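Local coordinates for protein cytochrome c (Shewanella violacea, PDB 6A3L) that binds heme c covalently and probably takes part in electron transfer, at residues A[85-88]-A[89-93]; A[15-18]-A[19-22]; A[74-77]-A[78-81]; A[43-46]-A[47-50]. One frame throughout, in Å; residues are numbered along the deposited sequence.

Interaction 1: residues A[85-88]-A[89-93]; sequences KMVS and LQDNA. With HEC (heme c), chain C.
Met86 and Leu89 both meet the flat heme at its rim, through the substituents that fringe the porphyrin, while one face of the macrocycle is taken by the Phe17 ring. Met86 CE packs 3.5 Å from heme CBC, with SD of the same residue lying alongside the same thioether arm. Leu89 spreads its two branches over neighbouring groups: CD2 touches the methyl CMC at 3.5 Å, and CD1 reaches heme CAB at 3.6 Å. This is one turn of helix 79-99 in the four-helix bundle of a cytochrome c', a turn that faces the heme.

The two side chains run side by side in the same direction, and Met86 SD lies 4.0 Å from Leu89 CD2. Met86 CG stands anti to the backbone N (chi1 -164°), and bends at the next two torsions curl the thioether back to the heme, where it also touches Phe17 of helix 6-31. Leu89 packs further on Met20, Ser53 and Ser118, so this one residue meets all three other long helices.

Behind the apolar face the backbone is regular, with Leu89 N bonded to Lys85 O at 2.9 Å and Asp91 N to Val87 O. The Gln90 amide passes Met86 CG, and its NE2 makes a weak hydrogen bond to Ser53 O of helix 39-53. The straightest of the helical bonds is Asn92 N to Ser88 O, 2.8 Å long with an N-H...O angle of 173°.

Interaction 2: residues A[15-18]-A[19-22]; sequences SAFS and LMAH. With HEC (heme c), chain C.
Ala21 N donates to Phe17 O over 2.7 Å, the shortest of four successive i to i-4 bonds here. Leu19 N to Ser15 O is straighter, at 173°, whereas Met20 N comes in to Ala16 O more bent.

What this turn of helix presents to the heme is the Phe17 ring. One face lies on the porphyrin, with heme ND 3.4 Å above the ring plane and over its centre. Contact is tight on the iron side: CD1 is 3.3 Å from the iron, and CE1 is 3.1 Å from heme NC. CG lies anti to the carbonyl carbon (chi1 -72°), which sets the ring against the heme. In this cytochrome c' four-helix bundle, Phe17 thus covers one side of the iron, consistent with His123, the axial ligand, binding from the other.

Met20 runs extended from the backbone, then bends at its last torsion (chi3 71°) to set CE 3.6 Å from Phe17 CD1 and 3.7 Å from heme C4B. Were an alanine to replace Phe17, the porphyrin would probably lose its cover beside the iron and Met20 CE its aromatic neighbour. Ala21 CB meets the heme methyl CMA at 3.5 Å. Other side chains of the turn face the dimer partner: Ser15 OG hydrogen-bonds Ser15 OG of the second subunit, Leu19 packs on its Tyr12, and the His22 ring stacks with Phe3 of that subunit.

Interaction 3: residues A[74-77]-A[78-81]; sequences KIWT and DKSD
Lys74 O is shared by two donors from the next turn, Asp78 N at 3.2 Å and Thr77 OG1 at 3.0 Å, both approaching from the same face of the carbonyl plane. The amide bond is moderately bent, at 145°. The lysine's own amine swings away to hydrogen-bond Val125 O.

Ile75 follows, buried and in contact with the heme. Its CG2 sits 4.0 Å above the plane of the Trp76 ring, over the centre, and 4.2 Å from Lys79 CD. Ile75 O comes near Lys79 N, but the angle is too poor for a bond, a sign that the regular helical ladder is failing at this point. Here the short, weakly bonded turn 74-77 leads into helix 79-99, one of the four long helices of the cytochrome c' bundle, with Asp78 at the N-cap position.

Trp76 holds its indole by a hydrogen bond from NE1 to Phe60 O. Lys79 CE passes obliquely to the ring, 4.1 Å from both Trp76 NE1 and Trp76 CD1. Bends at chi2 and chi4 steer the lysine chain past Ile75 and the indole, and its NZ ends in a salt bridge with Asp83.

Thr77 keeps OG1 between its backbone N and carbonyl carbon (chi1 68°), the rotamer that brings the hydroxyl back to Lys74 O. Beyond it, Asp78 leaves helical geometry, with psi at 43°, and its O takes a weak bond from Asp81 N, 2.9 Å away, as the new helix starts.

Interaction 4: residues A[43-46]-A[47-50]; sequences TMRA and ENVA
Met44 O accepts the backbone amide of Asn48 at 2.9 Å, and the Asn48 side chain folds back close to the same carbonyl. With CG anti to the carbonyl carbon (chi1 -67°), Asn48 OD1 ends 3.2 Å from Met44 O; both are acceptors, so nothing bonds them. The amide is held instead through ND2, which donates to Asn23 OD1 of helix 6-31.

That oxygen is gripped twice, because Arg45 NH1 also donates to it. The two donors, Arg45 NH1 and Asn48 ND2, stand 4.2 Å apart, and their guanidinium and amide planes are turned 74° against each other. Each guanidinium nitrogen has a partner: NE forms a salt bridge with Asp26, and NH2 another with Glu58 of the second subunit. Carboxylates from both chains would be expected to offset the charge of this buried guanidinium. The setting is helix 39-53 of the cytochrome c' four-helix bundle, on the side where it pairs with helix 6-31 and borders the dimer partner. With a leucine in place of Asn48, Asn23 OD1 would probably lose one of its donors and be left to Arg45 alone among this pair.

The backbone amides of Glu47, Val49 and Ala50 are satisfied within the helix. Glu47 N bonds to Thr43 O at 2.7 Å, Val49 N to Arg45 O at 3.0 Å, and Ala50 N to Ala46 O at 3.1 Å; Ala50 O takes a bond from Ser53 OG. The Glu47 carboxylate has a long, weak ion pair with Lys54 of the second subunit. Met44 CG lies alongside the Asn48 amide, 4.0 Å from ND2.

Overall arrangement
From the N terminus the order is interaction 2 on helix 6-31, interaction 4 on helix 39-53, interaction 3 at the junction of 74-77 with 79-99, then interaction 1 further along helix 79-99. Each joins adjoining segments, so none closes a long loop; they run in series, neither nesting nor crossing. The bundle brings three together: Met20 packs on Val49 between interactions 2 and 4, Ala93 on Val49 and Ala50 between 1 and 4, and interactions 1 and 2 meet beside the heme. Interaction 3 adjoins interaction 1 without packing on it; its nearest atoms lie about 8 Å from interaction 2 and about 17 Å from interaction 4. Interactions 2 and 4 also face the second subunit.

Interaction 1: residues A[85-88]-A[89-93]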
loop_
_atom_site.group_PDB
_atom_site.type_symbol
_atom_site.label_atom_id
_atom_site.label_comp_id
_atom_site.label_asym_id
_atom_site.label_seq_id
_atom_site.Cartn_x
_atom_site.Cartn_y
_atom_site.Cartn_z
ATOM N N LYS A 85 -0.087 -14.073 13.667
ATOM C CA LYS A 85 0.890 -12.995 13.821
ATOM C C LYS A 85 0.541 -11.815 12.921
ATOM O O LYS A 85 0.661 -10.654 13.328
ATOM C CB LYS A 85 2.301 -13.508 13.521
ATOM C CG LYS A 85 2.789 -14.579 14.513
ATOM C CD LYS A 85 4.199 -15.062 14.187
ATOM C CE LYS A 85 4.699 -16.041 15.230
ATOM N NZ LYS A 85 4.715 -15.436 16.586
ATOM N N MET A 86 0.114 -12.097 11.687
ATOM C CA MET A 86 -0.280 -11.028 10.778
ATOM C C MET A 86 -1.500 -10.289 11.303
ATOM O O MET A 86 -1.559 -9.054 11.242
ATOM C CB MET A 86 -0.549 -11.586 9.376
ATOM C CG MET A 86 -0.582 -10.500 8.320
ATOM S SD MET A 86 1.086 -9.858 8.093
ATOM C CE MET A 86 1.795 -11.145 7.075
ATOM N N VAL A 87 -2.481 -11.023 11.831
ATOM C CA VAL A 87 -3.656 -10.363 12.398
ATOM C C VAL A 87 -3.247 -9.464 13.557
ATOM O O VAL A 87 -3.778 -8.354 13.722
ATOM C CB VAL A 87 -4.699 -11.407 12.849
ATOM C CG1 VAL A 87 -5.881 -10.722 13.520
ATOM C CG2 VAL A 87 -5.165 -12.241 11.681
ATOM N N SER A 88 -2.279 -9.923 14.368
ATOM C CA SER A 88 -1.753 -9.098 15.452
ATOM C C SER A 88 -1.063 -7.850 14.920
ATOM O O SER A 88 -1.185 -6.768 15.510
ATOM C CB SER A 88 -0.779 -9.907 16.311
ATOM O OG SER A 88 -1.462 -10.620 17.312
ATOM N N LEU A 89 -0.299 -7.987 13.831
ATOM C CA LEU A 89 0.311 -6.804 13.236
ATOM C C LEU A 89 -0.756 -5.776 12.900
ATOM O O LEU A 89 -0.561 -4.576 13.113
ATOM C CB LEU A 89 1.104 -7.175 11.982
ATOM C CG LEU A 89 1.739 -6.019 11.192
ATOM C CD1 LEU A 89 2.892 -5.334 11.949
ATOM C CD2 LEU A 89 2.202 -6.505 9.859
ATOM N N GLN A 90 -1.891 -6.233 12.369
ATOM C CA GLN A 90 -2.981 -5.322 12.043
ATOM C C GLN A 90 -3.541 -4.670 13.293
ATOM O O GLN A 90 -3.673 -3.443 13.360
ATOM C CB GLN A 90 -4.062 -6.077 11.273
ATOM C CG GLN A 90 -3.573 -6.608 9.935
ATOM C CD GLN A 90 -4.461 -7.700 9.367
ATOM O OE1 GLN A 90 -5.486 -8.055 9.950
ATOM N NE2 GLN A 90 -4.081 -8.222 8.206
ATOM N N ASP A 91 -3.835 -5.474 14.317
ATOM C CA ASP A 91 -4.369 -4.908 15.555
ATOM C C ASP A 91 -3.391 -3.912 16.167
ATOM O O ASP A 91 -3.792 -2.816 16.582
ATOM C CB ASP A 91 -4.714 -6.023 16.553
ATOM C CG ASP A 91 -5.939 -6.842 16.125
ATOM O OD1 ASP A 91 -6.555 -6.509 15.085
ATOM O OD2 ASP A 91 -6.312 -7.792 16.844
ATOM N N ASN A 92 -2.100 -4.265 16.217
ATOM C CA ASN A 92 -1.096 -3.337 16.733
ATOM C C ASN A 92 -0.970 -2.089 15.859
ATOM O O ASN A 92 -0.734 -0.992 16.375
ATOM C CB ASN A 92 0.256 -4.029 16.840
ATOM C CG ASN A 92 0.254 -5.130 17.866
ATOM O OD1 ASN A 92 -0.736 -5.339 18.563
ATOM N ND2 ASN A 92 1.372 -5.830 17.977
ATOM N N ALA A 93 -1.046 -2.241 14.526
ATOM C CA ALA A 93 -1.039 -1.058 13.665
ATOM C C ALA A 93 -2.272 -0.198 13.907
ATOM O O ALA A 93 -2.173 1.032 13.986
ATOM C CB ALA A 93 -0.968 -1.462 12.187
HETATM FE FE HEC C . 7.956 -8.287 7.121
HETATM C CHA HEC C . 9.600 -9.226 4.208
HETATM C CHB HEC C . 9.137 -5.107 6.766
HETATM C CHC HEC C . 5.789 -7.145 9.603
HETATM C CHD HEC C . 6.648 -11.399 7.378
HETATM N NA HEC C . 9.127 -7.361 5.735
HETATM C C1A HEC C . 9.733 -7.931 4.635
HETATM C C2A HEC C . 10.549 -6.920 4.028
HETATM C C3A HEC C . 10.421 -5.783 4.721
HETATM C C4A HEC C . 9.518 -6.033 5.814
HETATM C CMA HEC C . 11.126 -4.436 4.421
HETATM C CAA HEC C . 11.391 -7.124 2.765
HETATM C CBA HEC C . 10.409 -6.957 1.592
HETATM C CGA HEC C . 11.222 -6.858 0.329
HETATM O O1A HEC C . 11.640 -5.717 0.027
HETATM O O2A HEC C . 11.469 -7.889 -0.351
HETATM N NB HEC C . 7.479 -6.427 8.004
HETATM C C1B HEC C . 8.194 -5.271 7.757
HETATM C C2B HEC C . 7.782 -4.271 8.720
HETATM C C3B HEC C . 6.861 -4.821 9.535
HETATM C C4B HEC C . 6.647 -6.191 9.085
HETATM C CMB HEC C . 8.378 -2.843 8.749
HETATM C CAB HEC C . 6.108 -4.139 10.711
HETATM C CBB HEC C . 5.730 -2.851 10.632
HETATM N NC HEC C . 6.480 -9.107 8.240
HETATM C C1C HEC C . 5.754 -8.491 9.249
HETATM C C2C HEC C . 4.933 -9.508 9.882
HETATM C C3C HEC C . 5.181 -10.695 9.298
HETATM C C4C HEC C . 6.147 -10.451 8.237
HETATM C CMC HEC C . 3.995 -9.219 11.075
HETATM C CAC HEC C . 4.555 -12.084 9.614
HETATM C CBC HEC C . 3.281 -12.212 10.010
HETATM N ND HEC C . 8.102 -9.979 5.981
HETATM C C1D HEC C . 7.475 -11.170 6.303
HETATM C C2D HEC C . 7.845 -12.148 5.314
HETATM C C3D HEC C . 8.666 -11.559 4.430
HETATM C C4D HEC C . 8.847 -10.183 4.839
HETATM C CMD HEC C . 7.358 -13.617 5.315
HETATM C CAD HEC C . 9.303 -12.218 3.183
HETATM C CBD HEC C . 8.601 -11.779 1.890
HETATM C CGD HEC C . 9.267 -12.435 0.701
HETATM O O1D HEC C . 10.441 -12.113 0.404
HETATM O O2D HEC C . 8.637 -13.295 0.047
#

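Interaction 2: residues A[15-18]-A[19-22]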
loop_
_atom_site.group_PDB
_atom_site.type_symbol
_atom_site.label_atom_id
_atom_site.label_comp_id
_atom_site.label_asym_id
_atom_site.label_seq_id
_atom_site.Cartn_x
_atom_site.Cartn_y
_atom_site.Cartn_z
ATOM N N SER A 15 6.159 -6.027 -2.068
ATOM C CA SER A 15 5.895 -4.596 -2.192
ATOM C C SER A 15 5.097 -4.073 -1.013
ATOM O O SER A 15 5.327 -2.949 -0.555
ATOM C CB SER A 15 5.151 -4.281 -3.489
ATOM O OG SER A 15 6.043 -4.380 -4.565
ATOM N N ALA A 16 4.107 -4.837 -0.560
ATOM C CA ALA A 16 3.324 -4.393 0.579
ATOM C C ALA A 16 4.232 -4.146 1.777
ATOM O O ALA A 16 4.156 -3.090 2.405
ATOM C CB ALA A 16 2.229 -5.413 0.889
ATOM N N PHE A 17 5.131 -5.101 2.075
ATOM C CA PHE A 17 6.073 -4.947 3.185
ATOM C C PHE A 17 7.019 -3.766 2.959
ATOM O O PHE A 17 7.264 -2.967 3.867
ATOM C CB PHE A 17 6.881 -6.239 3.357
ATOM C CG PHE A 17 6.103 -7.404 3.927
ATOM C CD1 PHE A 17 5.520 -7.335 5.178
ATOM C CD2 PHE A 17 5.987 -8.587 3.213
ATOM C CE1 PHE A 17 4.825 -8.426 5.714
ATOM C CE2 PHE A 17 5.287 -9.682 3.734
ATOM C CZ PHE A 17 4.711 -9.602 4.995
ATOM N N SER A 18 7.552 -3.630 1.744
ATOM C CA SER A 18 8.486 -2.543 1.466
ATOM C C SER A 18 7.829 -1.176 1.643
ATOM O O SER A 18 8.440 -0.245 2.185
ATOM C CB SER A 18 9.053 -2.669 0.062
ATOM O OG SER A 18 9.873 -1.545 -0.184
ATOM N N LEU A 19 6.603 -1.015 1.146
ATOM C CA LEU A 19 5.877 0.226 1.396
ATOM C C LEU A 19 5.577 0.409 2.876
ATOM O O LEU A 19 5.490 1.546 3.359
ATOM C CB LEU A 19 4.576 0.242 0.602
ATOM C CG LEU A 19 4.672 0.264 -0.939
ATOM C CD1 LEU A 19 3.302 0.406 -1.564
ATOM C CD2 LEU A 19 5.525 1.410 -1.397
ATOM N N MET A 20 5.376 -0.696 3.603
ATOM C CA MET A 20 5.114 -0.612 5.035
ATOM C C MET A 20 6.375 -0.246 5.806
ATOM O O MET A 20 6.317 0.542 6.758
ATOM C CB MET A 20 4.520 -1.932 5.523
ATOM C CG MET A 20 4.176 -1.964 6.993
ATOM S SD MET A 20 2.965 -3.269 7.284
ATOM C CE MET A 20 3.931 -4.756 7.050
ATOM N N ALA A 21 7.525 -0.810 5.413
ATOM C CA ALA A 21 8.785 -0.470 6.078
ATOM C C ALA A 21 9.142 0.996 5.877
ATOM O O ALA A 21 9.648 1.646 6.804
ATOM C CB ALA A 21 9.921 -1.347 5.570
ATOM N N HIS A 22 8.909 1.535 4.668
ATOM C CA HIS A 22 9.202 2.948 4.446
ATOM C C HIS A 22 8.375 3.821 5.378
ATOM O O HIS A 22 8.888 4.754 6.007
ATOM C CB HIS A 22 8.948 3.369 2.986
ATOM C CG HIS A 22 9.189 4.835 2.760
ATOM N ND1 HIS A 22 8.177 5.774 2.803
ATOM C CD2 HIS A 22 10.333 5.527 2.543
ATOM C CE1 HIS A 22 8.686 6.979 2.597
ATOM N NE2 HIS A 22 9.993 6.858 2.442
HETATM FE FE HEC C . 7.956 -8.287 7.121
HETATM C CHA HEC C . 9.600 -9.226 4.208
HETATM C CHB HEC C . 9.137 -5.107 6.766
HETATM C CHC HEC C . 5.789 -7.145 9.603
HETATM C CHD HEC C . 6.648 -11.399 7.378
HETATM N NA HEC C . 9.127 -7.361 5.735
HETATM C C1A HEC C . 9.733 -7.931 4.635
HETATM C C2A HEC C . 10.549 -6.920 4.028
HETATM C C3A HEC C . 10.421 -5.783 4.721
HETATM C C4A HEC C . 9.518 -6.033 5.814
HETATM C CMA HEC C . 11.126 -4.436 4.421
HETATM C CAA HEC C . 11.391 -7.124 2.765
HETATM C CBA HEC C . 10.409 -6.957 1.592
HETATM C CGA HEC C . 11.222 -6.858 0.329
HETATM O O1A HEC C . 11.640 -5.717 0.027
HETATM O O2A HEC C . 11.469 -7.889 -0.351
HETATM N NB HEC C . 7.479 -6.427 8.004
HETATM C C1B HEC C . 8.194 -5.271 7.757
HETATM C C2B HEC C . 7.782 -4.271 8.720
HETATM C C3B HEC C . 6.861 -4.821 9.535
HETATM C C4B HEC C . 6.647 -6.191 9.085
HETATM C CMB HEC C . 8.378 -2.843 8.749
HETATM C CAB HEC C . 6.108 -4.139 10.711
HETATM C CBB HEC C . 5.730 -2.851 10.632
HETATM N NC HEC C . 6.480 -9.107 8.240
HETATM C C1C HEC C . 5.754 -8.491 9.249
HETATM C C2C HEC C . 4.933 -9.508 9.882
HETATM C C3C HEC C . 5.181 -10.695 9.298
HETATM C C4C HEC C . 6.147 -10.451 8.237
HETATM C CMC HEC C . 3.995 -9.219 11.075
HETATM C CAC HEC C . 4.555 -12.084 9.614
HETATM C CBC HEC C . 3.281 -12.212 10.010
HETATM N ND HEC C . 8.102 -9.979 5.981
HETATM C C1D HEC C . 7.475 -11.170 6.303
HETATM C C2D HEC C . 7.845 -12.148 5.314
HETATM C C3D HEC C . 8.666 -11.559 4.430
HETATM C C4D HEC C . 8.847 -10.183 4.839
HETATM C CMD HEC C . 7.358 -13.617 5.315
HETATM C CAD HEC C . 9.303 -12.218 3.183
HETATM C CBD HEC C . 8.601 -11.779 1.890
HETATM C CGD HEC C . 9.267 -12.435 0.701
HETATM O O1D HEC C . 10.441 -12.113 0.404
HETATM O O2D HEC C . 8.637 -13.295 0.047
#

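Interaction 3: residues A[74-77]-A[78-81]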
loop_
_atom_site.group_PDB
_atom_site.type_symbol
_atom_site.label_atom_id
_atom_site.label_comp_id
_atom_site.label_asym_id
_atom_site.label_seq_id
_atom_site.Cartn_x
_atom_site.Cartn_y
_atom_site.Cartn_z
ATOM N N LYS A 74 8.417 -23.011 6.284
ATOM C CA LYS A 74 7.746 -23.261 7.552
ATOM C C LYS A 74 6.501 -22.399 7.722
ATOM O O LYS A 74 5.641 -22.732 8.545
ATOM C CB LYS A 74 8.735 -23.025 8.701
ATOM C CG LYS A 74 8.189 -23.326 10.105
ATOM C CD LYS A 74 9.193 -22.992 11.224
ATOM C CE LYS A 74 10.107 -21.851 10.806
ATOM N NZ LYS A 74 10.998 -21.371 11.886
ATOM N N ILE A 75 6.346 -21.346 6.914
ATOM C CA ILE A 75 5.143 -20.519 6.988
ATOM C C ILE A 75 3.900 -21.369 6.773
ATOM O O ILE A 75 2.915 -21.245 7.509
ATOM C CB ILE A 75 5.214 -19.367 5.968
ATOM C CG1 ILE A 75 6.264 -18.330 6.372
ATOM C CG2 ILE A 75 3.815 -18.760 5.705
ATOM C CD1 ILE A 75 6.396 -17.196 5.396
ATOM N N TRP A 76 3.938 -22.261 5.778
ATOM C CA TRP A 76 2.776 -23.046 5.374
ATOM C C TRP A 76 2.587 -24.339 6.167
ATOM O O TRP A 76 1.478 -24.886 6.176
ATOM C CB TRP A 76 2.856 -23.340 3.872
ATOM C CG TRP A 76 2.727 -22.086 3.075
ATOM C CD1 TRP A 76 1.571 -21.469 2.715
ATOM C CD2 TRP A 76 3.795 -21.287 2.545
ATOM N NE1 TRP A 76 1.846 -20.336 1.988
ATOM C CE2 TRP A 76 3.205 -20.204 1.864
ATOM C CE3 TRP A 76 5.187 -21.391 2.568
ATOM C CZ2 TRP A 76 3.962 -19.221 1.211
ATOM C CZ3 TRP A 76 5.938 -20.415 1.935
ATOM C CH2 TRP A 76 5.322 -19.344 1.255
ATOM N N THR A 77 3.643 -24.874 6.787
ATOM C CA THR A 77 3.446 -25.954 7.751
ATOM C C THR A 77 2.773 -25.448 9.016
ATOM O O THR A 77 2.148 -26.229 9.740
ATOM C CB THR A 77 4.774 -26.627 8.092
ATOM O OG1 THR A 77 5.605 -25.715 8.822
ATOM C CG2 THR A 77 5.489 -27.099 6.812
ATOM N N ASP A 78 2.923 -24.167 9.331
ATOM C CA ASP A 78 2.236 -23.568 10.472
ATOM C C ASP A 78 1.405 -22.340 10.085
ATOM O O ASP A 78 1.384 -21.339 10.809
ATOM C CB ASP A 78 3.228 -23.212 11.577
ATOM C CG ASP A 78 2.604 -23.289 12.947
ATOM O OD1 ASP A 78 1.356 -23.189 13.052
ATOM O OD2 ASP A 78 3.360 -23.478 13.918
ATOM N N LYS A 79 0.678 -22.416 8.963
ATOM C CA LYS A 79 -0.034 -21.252 8.424
ATOM C C LYS A 79 -1.001 -20.655 9.438
ATOM O O LYS A 79 -1.212 -19.438 9.461
ATOM C CB LYS A 79 -0.782 -21.662 7.152
ATOM C CG LYS A 79 -1.366 -20.522 6.348
ATOM C CD LYS A 79 -0.305 -19.510 5.950
ATOM C CE LYS A 79 -0.764 -18.699 4.737
ATOM N NZ LYS A 79 -2.163 -18.198 4.932
ATOM N N SER A 80 -1.582 -21.490 10.295
ATOM C CA SER A 80 -2.491 -20.995 11.325
ATOM C C SER A 80 -1.812 -19.949 12.212
ATOM O O SER A 80 -2.366 -18.871 12.454
ATOM C CB SER A 80 -3.001 -22.179 12.152
ATOM O OG SER A 80 -4.000 -21.770 13.050
ATOM N N ASP A 81 -0.599 -20.249 12.694
ATOM C CA ASP A 81 0.136 -19.323 13.556
ATOM C C ASP A 81 0.627 -18.093 12.794
ATOM O O ASP A 81 0.660 -16.982 13.346
ATOM C CB ASP A 81 1.323 -20.045 14.205
ATOM C CG ASP A 81 2.235 -19.102 14.968
ATOM O OD1 ASP A 81 3.394 -18.902 14.536
ATOM O OD2 ASP A 81 1.791 -18.554 15.993
#

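Interaction 4: residues A[43-46]-A[47-50]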
loop_
_atom_site.group_PDB
_atom_site.type_symbol
_atom_site.label_atom_id
_atom_site.label_comp_id
_atom_site.label_asym_id
_atom_site.label_seq_id
_atom_site.Cartn_x
_atom_site.Cartn_y
_atom_site.Cartn_z
ATOM N N THR A 43 0.603 10.776 11.960
ATOM C CA THR A 43 -0.688 10.111 11.800
ATOM C C THR A 43 -0.868 9.591 10.372
ATOM O O THR A 43 -1.427 8.508 10.157
ATOM C CB THR A 43 -1.809 11.077 12.172
ATOM O OG1 THR A 43 -1.660 11.462 13.535
ATOM C CG2 THR A 43 -3.163 10.440 12.009
ATOM N N MET A 44 -0.400 10.351 9.382
ATOM C CA MET A 44 -0.445 9.857 8.009
ATOM C C MET A 44 0.366 8.579 7.861
ATOM O O MET A 44 -0.086 7.623 7.221
ATOM C CB MET A 44 0.070 10.913 7.044
ATOM C CG MET A 44 0.354 10.335 5.660
ATOM S SD MET A 44 1.416 11.460 4.754
ATOM C CE MET A 44 0.322 12.897 4.688
ATOM N N ARG A 45 1.580 8.562 8.428
ATOM C CA ARG A 45 2.381 7.340 8.472
ATOM C C ARG A 45 1.644 6.207 9.179
ATOM O O ARG A 45 1.640 5.068 8.697
ATOM C CB ARG A 45 3.706 7.607 9.178
ATOM C CG ARG A 45 4.536 8.662 8.487
ATOM C CD ARG A 45 4.953 8.174 7.118
ATOM N NE ARG A 45 5.778 9.146 6.416
ATOM C CZ ARG A 45 5.891 9.194 5.095
ATOM N NH1 ARG A 45 5.226 8.337 4.352
ATOM N NH2 ARG A 45 6.656 10.101 4.525
ATOM N N ALA A 46 0.970 6.509 10.292
ATOM C CA ALA A 46 0.191 5.489 10.990
ATOM C C ALA A 46 -0.938 4.971 10.119
ATOM O O ALA A 46 -1.193 3.762 10.057
ATOM C CB ALA A 46 -0.382 6.055 12.291
ATOM N N GLU A 47 -1.651 5.884 9.467
ATOM C CA GLU A 47 -2.720 5.465 8.579
ATOM C C GLU A 47 -2.175 4.526 7.527
ATOM O O GLU A 47 -2.756 3.463 7.270
ATOM C CB GLU A 47 -3.362 6.695 7.936
ATOM C CG GLU A 47 -4.512 7.273 8.741
ATOM C CD GLU A 47 -5.047 8.569 8.163
ATOM O OE1 GLU A 47 -4.582 8.974 7.079
ATOM O OE2 GLU A 47 -5.920 9.190 8.808
ATOM N N ASN A 48 -1.022 4.876 6.952
ATOM C CA ASN A 48 -0.464 4.074 5.872
ATOM C C ASN A 48 -0.120 2.671 6.350
ATOM O O ASN A 48 -0.518 1.681 5.720
ATOM C CB ASN A 48 0.754 4.775 5.264
ATOM C CG ASN A 48 0.376 6.068 4.529
ATOM O OD1 ASN A 48 -0.801 6.352 4.343
ATOM N ND2 ASN A 48 1.374 6.815 4.062
ATOM N N VAL A 49 0.569 2.559 7.498
ATOM C CA VAL A 49 1.017 1.239 7.952
ATOM C C VAL A 49 -0.185 0.358 8.253
ATOM O O VAL A 49 -0.214 -0.826 7.900
ATOM C CB VAL A 49 1.963 1.380 9.161
ATOM C CG1 VAL A 49 2.254 0.006 9.812
ATOM C CG2 VAL A 49 3.266 2.081 8.730
ATOM N N ALA A 50 -1.218 0.936 8.859
ATOM C CA ALA A 50 -2.431 0.184 9.163
ATOM C C ALA A 50 -3.065 -0.381 7.897
ATOM O O ALA A 50 -3.401 -1.574 7.829
ATOM C CB ALA A 50 -3.415 1.085 9.907
#